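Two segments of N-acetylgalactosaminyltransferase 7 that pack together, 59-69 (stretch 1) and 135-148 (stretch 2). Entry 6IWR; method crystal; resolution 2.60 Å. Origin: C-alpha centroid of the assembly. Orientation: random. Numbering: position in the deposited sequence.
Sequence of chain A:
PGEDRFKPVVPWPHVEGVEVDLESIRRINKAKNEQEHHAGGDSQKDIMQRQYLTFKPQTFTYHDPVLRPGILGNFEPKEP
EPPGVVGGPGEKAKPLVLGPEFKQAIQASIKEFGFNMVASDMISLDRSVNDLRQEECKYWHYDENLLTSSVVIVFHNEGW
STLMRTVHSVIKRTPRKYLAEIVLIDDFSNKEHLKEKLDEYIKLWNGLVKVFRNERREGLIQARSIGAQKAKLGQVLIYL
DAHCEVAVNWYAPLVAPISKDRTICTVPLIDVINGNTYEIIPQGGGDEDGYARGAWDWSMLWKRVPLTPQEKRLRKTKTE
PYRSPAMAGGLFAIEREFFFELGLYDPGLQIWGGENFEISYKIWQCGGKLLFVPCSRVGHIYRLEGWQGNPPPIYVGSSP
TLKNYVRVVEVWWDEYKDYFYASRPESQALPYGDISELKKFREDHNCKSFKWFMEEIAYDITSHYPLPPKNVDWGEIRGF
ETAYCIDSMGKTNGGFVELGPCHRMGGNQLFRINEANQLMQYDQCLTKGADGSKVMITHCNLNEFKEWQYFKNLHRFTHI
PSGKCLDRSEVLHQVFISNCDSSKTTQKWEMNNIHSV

Stretch 1, residues 59-69: TFTYHDPVLRP
Stretch 2 (135-148) EECKYWHYDENLLT

The two segments run antiparallel, their register passing from R68 opposite Y139 to F60 opposite L147. Stretch 2 opens with a 3-10 turn, 135-138, closed by K138 N to E135 O (3.0 Å). Y139 (chi1 m) then offers its carbonyl: R68 N donates to Y139 O at 2.9 Å, though the position of this oxygen is less certain. W140 and H141 are extended (phi/psi -87/137 and -115/118) and pair with L67 and V66. W140 and L67 form the non-hydrogen-bonded pair, CA to CA 4.5 Å, side chains on one face; the indole (m, chi2 102°) gives a broad apolar surface, and L67 CB lies over its six-membered ring, 3.8 Å from the centroid. H141 and V66 bond twice, H141 N to V66 O at 2.8 Å and V66 N to H141 O at 3.1 Å, with side chains on the other face. There the flat imidazole of H141 (m) takes R68 NE over its face. Y142 (m) packs against P65, whose CB is 3.6 Å from Y142 CD2. Beyond the strand the bonds weaken: D143 N to Y62 OH, 3.3 Å, and N145 ND2 (chi1 t), an amide able to reach a backbone carbonyl, to T61 O, 2.8 Å but bent to 117°. Branched leucine ends suit aromatic neighbours: L146 CD2 packs 3.6 Å from Y62 CZ (chi1 t), and L147 (m) sets CD1 over the F60 ring, 3.7 Å from its centroid.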

# COMPACT_ATOMS: atom_id res chain seq x y z
N THR A 59 -13.85 -38.80 -32.45
CA THR A 59 -13.92 -40.23 -32.67
C THR A 59 -14.49 -40.97 -31.48
O THR A 59 -15.16 -42.00 -31.65
CB THR A 59 -12.52 -40.76 -32.99
OG1 THR A 59 -11.81 -40.99 -31.77
CG2 THR A 59 -11.76 -39.72 -33.76
N PHE A 60 -14.23 -40.45 -30.29
CA PHE A 60 -14.82 -40.91 -29.03
C PHE A 60 -16.32 -40.64 -29.02
O PHE A 60 -16.76 -39.52 -29.31
CB PHE A 60 -14.12 -40.12 -27.91
CG PHE A 60 -13.92 -40.85 -26.64
CD1 PHE A 60 -12.84 -41.72 -26.48
CD2 PHE A 60 -14.78 -40.64 -25.58
CE1 PHE A 60 -12.63 -42.42 -25.28
CE2 PHE A 60 -14.58 -41.31 -24.38
CZ PHE A 60 -13.50 -42.21 -24.23
N THR A 61 -17.13 -41.64 -28.67
CA THR A 61 -18.55 -41.39 -28.44
C THR A 61 -18.79 -41.21 -26.94
O THR A 61 -18.41 -42.08 -26.15
CB THR A 61 -19.43 -42.53 -28.95
OG1 THR A 61 -18.96 -42.97 -30.24
CG2 THR A 61 -20.90 -42.09 -29.04
N TYR A 62 -19.42 -40.11 -26.53
CA TYR A 62 -19.72 -39.88 -25.12
C TYR A 62 -21.01 -39.09 -24.97
O TYR A 62 -21.28 -38.17 -25.74
CB TYR A 62 -18.55 -39.18 -24.42
CG TYR A 62 -18.67 -39.13 -22.91
CD1 TYR A 62 -18.17 -40.16 -22.11
CD2 TYR A 62 -19.27 -38.05 -22.27
CE1 TYR A 62 -18.29 -40.13 -20.72
CE2 TYR A 62 -19.38 -38.00 -20.87
CZ TYR A 62 -18.90 -39.04 -20.10
OH TYR A 62 -19.03 -39.00 -18.72
N HIS A 63 -21.82 -39.45 -23.98
CA HIS A 63 -23.14 -38.87 -23.77
C HIS A 63 -23.15 -37.99 -22.53
O HIS A 63 -22.61 -38.35 -21.48
CB HIS A 63 -24.19 -39.96 -23.60
CG HIS A 63 -24.12 -41.02 -24.65
ND1 HIS A 63 -24.91 -40.99 -25.78
CD2 HIS A 63 -23.37 -42.14 -24.74
CE1 HIS A 63 -24.63 -42.05 -26.53
NE2 HIS A 63 -23.71 -42.76 -25.92
N ASP A 64 -23.81 -36.84 -22.64
CA ASP A 64 -23.88 -35.92 -21.52
C ASP A 64 -24.49 -36.62 -20.31
O ASP A 64 -25.25 -37.57 -20.46
CB ASP A 64 -24.71 -34.70 -21.88
CG ASP A 64 -24.02 -33.83 -22.89
OD1 ASP A 64 -22.77 -33.81 -22.85
OD2 ASP A 64 -24.71 -33.22 -23.73
N PRO A 65 -24.17 -36.16 -19.10
CA PRO A 65 -24.74 -36.78 -17.91
C PRO A 65 -26.21 -36.43 -17.76
O PRO A 65 -26.78 -35.64 -18.52
CB PRO A 65 -23.90 -36.21 -16.76
CG PRO A 65 -23.41 -34.91 -17.29
CD PRO A 65 -23.18 -35.12 -18.75
N VAL A 66 -26.83 -37.04 -16.76
CA VAL A 66 -28.26 -36.97 -16.52
C VAL A 66 -28.47 -36.63 -15.06
O VAL A 66 -27.82 -37.22 -14.19
CB VAL A 66 -28.97 -38.30 -16.87
CG1 VAL A 66 -30.42 -38.26 -16.45
CG2 VAL A 66 -28.86 -38.59 -18.36
N LEU A 67 -29.36 -35.69 -14.80
CA LEU A 67 -29.64 -35.24 -13.44
C LEU A 67 -30.82 -36.02 -12.89
O LEU A 67 -31.90 -36.00 -13.47
CB LEU A 67 -29.95 -33.74 -13.42
CG LEU A 67 -29.54 -32.97 -12.16
CD1 LEU A 67 -30.57 -31.90 -11.78
CD2 LEU A 67 -29.28 -33.91 -10.99
N ARG A 68 -30.61 -36.71 -11.78
CA ARG A 68 -31.60 -37.62 -11.21
C ARG A 68 -31.91 -37.15 -9.79
O ARG A 68 -31.42 -37.74 -8.81
CB ARG A 68 -31.09 -39.06 -11.19
CG ARG A 68 -30.56 -39.50 -12.52
CD ARG A 68 -31.06 -40.89 -12.85
NE ARG A 68 -30.01 -41.65 -13.52
CZ ARG A 68 -29.97 -41.90 -14.83
NH1 ARG A 68 -30.95 -41.46 -15.63
NH2 ARG A 68 -28.95 -42.61 -15.32
N PRO A 69 -32.72 -36.09 -9.64
CA PRO A 69 -32.98 -35.57 -8.30
C PRO A 69 -33.33 -36.71 -7.36
O PRO A 69 -34.05 -37.64 -7.73
CB PRO A 69 -34.15 -34.62 -8.52
CG PRO A 69 -33.89 -34.07 -9.87
CD PRO A 69 -33.42 -35.28 -10.66
N GLU A 135 -26.20 -28.38 -3.88
CA GLU A 135 -26.70 -29.70 -3.63
C GLU A 135 -26.96 -30.44 -4.93
O GLU A 135 -26.66 -31.62 -5.04
CB GLU A 135 -27.97 -29.62 -2.78
CG GLU A 135 -28.45 -30.94 -2.22
CD GLU A 135 -27.51 -31.53 -1.20
OE1 GLU A 135 -27.78 -32.65 -0.73
OE2 GLU A 135 -26.50 -30.89 -0.86
N GLU A 136 -27.46 -29.73 -5.92
CA GLU A 136 -27.88 -30.33 -7.17
C GLU A 136 -26.73 -31.01 -7.86
O GLU A 136 -26.92 -31.89 -8.68
CB GLU A 136 -28.44 -29.28 -8.11
CG GLU A 136 -28.96 -29.85 -9.41
CD GLU A 136 -29.57 -28.81 -10.31
OE1 GLU A 136 -29.55 -27.61 -9.95
OE2 GLU A 136 -30.05 -29.19 -11.38
N CYS A 137 -25.53 -30.59 -7.54
CA CYS A 137 -24.33 -31.16 -8.10
C CYS A 137 -24.16 -32.63 -7.78
O CYS A 137 -23.59 -33.35 -8.55
CB CYS A 137 -23.10 -30.37 -7.68
SG CYS A 137 -22.61 -29.09 -8.85
N LYS A 138 -24.61 -33.05 -6.61
CA LYS A 138 -24.44 -34.43 -6.18
C LYS A 138 -25.43 -35.39 -6.81
O LYS A 138 -25.49 -36.54 -6.39
CB LYS A 138 -24.57 -34.54 -4.67
CG LYS A 138 -24.12 -33.33 -3.90
CD LYS A 138 -23.85 -33.75 -2.47
CE LYS A 138 -23.92 -32.64 -1.46
NZ LYS A 138 -23.52 -33.22 -0.15
N TYR A 139 -26.23 -34.95 -7.79
CA TYR A 139 -27.22 -35.85 -8.37
C TYR A 139 -27.04 -36.02 -9.86
O TYR A 139 -27.97 -36.45 -10.55
CB TYR A 139 -28.64 -35.38 -8.03
CG TYR A 139 -28.89 -35.41 -6.54
CD1 TYR A 139 -28.94 -36.61 -5.83
CD2 TYR A 139 -29.00 -34.23 -5.84
CE1 TYR A 139 -29.13 -36.63 -4.45
CE2 TYR A 139 -29.20 -34.23 -4.48
CZ TYR A 139 -29.26 -35.42 -3.79
OH TYR A 139 -29.45 -35.36 -2.43
N TRP A 140 -25.85 -35.71 -10.37
CA TRP A 140 -25.52 -35.94 -11.77
C TRP A 140 -24.97 -37.35 -11.95
O TRP A 140 -24.15 -37.82 -11.16
CB TRP A 140 -24.49 -34.91 -12.26
CG TRP A 140 -25.05 -33.55 -12.49
CD1 TRP A 140 -24.93 -32.47 -11.66
CD2 TRP A 140 -25.81 -33.11 -13.61
NE1 TRP A 140 -25.58 -31.39 -12.20
CE2 TRP A 140 -26.13 -31.76 -13.40
CE3 TRP A 140 -26.25 -33.73 -14.79
CZ2 TRP A 140 -26.86 -31.01 -14.32
CZ3 TRP A 140 -26.99 -32.99 -15.70
CH2 TRP A 140 -27.28 -31.64 -15.47
N HIS A 141 -25.40 -38.02 -13.01
CA HIS A 141 -24.94 -39.37 -13.31
C HIS A 141 -24.15 -39.38 -14.61
O HIS A 141 -24.69 -39.06 -15.68
CB HIS A 141 -26.13 -40.33 -13.34
CG HIS A 141 -26.69 -40.60 -11.98
ND1 HIS A 141 -26.30 -41.69 -11.23
CD2 HIS A 141 -27.53 -39.89 -11.21
CE1 HIS A 141 -26.91 -41.65 -10.06
NE2 HIS A 141 -27.66 -40.56 -10.02
N TYR A 142 -22.87 -39.75 -14.51
CA TYR A 142 -21.90 -39.63 -15.58
C TYR A 142 -21.49 -41.00 -16.11
O TYR A 142 -21.34 -41.96 -15.35
CB TYR A 142 -20.63 -38.88 -15.12
CG TYR A 142 -20.82 -37.51 -14.50
CD1 TYR A 142 -21.13 -37.36 -13.15
CD2 TYR A 142 -20.67 -36.36 -15.28
CE1 TYR A 142 -21.29 -36.08 -12.59
CE2 TYR A 142 -20.83 -35.08 -14.72
CZ TYR A 142 -21.14 -34.95 -13.39
OH TYR A 142 -21.29 -33.69 -12.85
N ASP A 143 -21.23 -41.05 -17.41
CA ASP A 143 -21.07 -42.29 -18.14
C ASP A 143 -19.92 -43.22 -17.78
O ASP A 143 -20.01 -44.38 -18.09
CB ASP A 143 -21.08 -42.05 -19.65
CG ASP A 143 -22.36 -42.49 -20.30
OD1 ASP A 143 -23.26 -42.95 -19.60
OD2 ASP A 143 -22.45 -42.38 -21.53
N GLU A 144 -18.83 -42.73 -17.21
CA GLU A 144 -17.68 -43.58 -16.81
C GLU A 144 -16.73 -43.81 -17.94
O GLU A 144 -15.68 -44.36 -17.78
CB GLU A 144 -18.09 -44.96 -16.29
CG GLU A 144 -18.88 -44.97 -15.01
CD GLU A 144 -20.15 -45.77 -15.11
OE1 GLU A 144 -20.65 -45.98 -16.21
OE2 GLU A 144 -20.66 -46.19 -14.06
N ASN A 145 -17.11 -43.28 -19.07
CA ASN A 145 -16.54 -43.48 -20.36
C ASN A 145 -15.56 -42.34 -20.64
O ASN A 145 -15.19 -42.08 -21.77
CB ASN A 145 -17.71 -43.45 -21.31
CG ASN A 145 -17.36 -43.87 -22.68
OD1 ASN A 145 -16.48 -44.66 -22.88
ND2 ASN A 145 -18.06 -43.34 -23.63
N LEU A 146 -15.17 -41.64 -19.58
CA LEU A 146 -14.38 -40.44 -19.63
C LEU A 146 -12.95 -40.61 -20.10
O LEU A 146 -12.39 -41.68 -20.02
CB LEU A 146 -14.33 -39.83 -18.24
CG LEU A 146 -15.65 -39.59 -17.53
CD1 LEU A 146 -15.48 -39.73 -16.03
CD2 LEU A 146 -16.18 -38.22 -17.88
N LEU A 147 -12.39 -39.53 -20.62
CA LEU A 147 -10.99 -39.47 -21.00
C LEU A 147 -10.09 -39.53 -19.78
O LEU A 147 -10.46 -39.07 -18.73
CB LEU A 147 -10.71 -38.17 -21.72
CG LEU A 147 -10.83 -37.93 -23.22
CD1 LEU A 147 -11.26 -39.15 -24.00
CD2 LEU A 147 -11.73 -36.76 -23.53
N THR A 148 -8.91 -40.10 -19.93
CA THR A 148 -7.90 -40.03 -18.88
C THR A 148 -7.23 -38.65 -18.87
O THR A 148 -7.38 -37.85 -19.80
CB THR A 148 -6.85 -41.11 -19.09
OG1 THR A 148 -6.16 -40.84 -20.32
CG2 THR A 148 -7.51 -42.48 -19.16
O HOH W 1 -25.41 -40.46 -20.07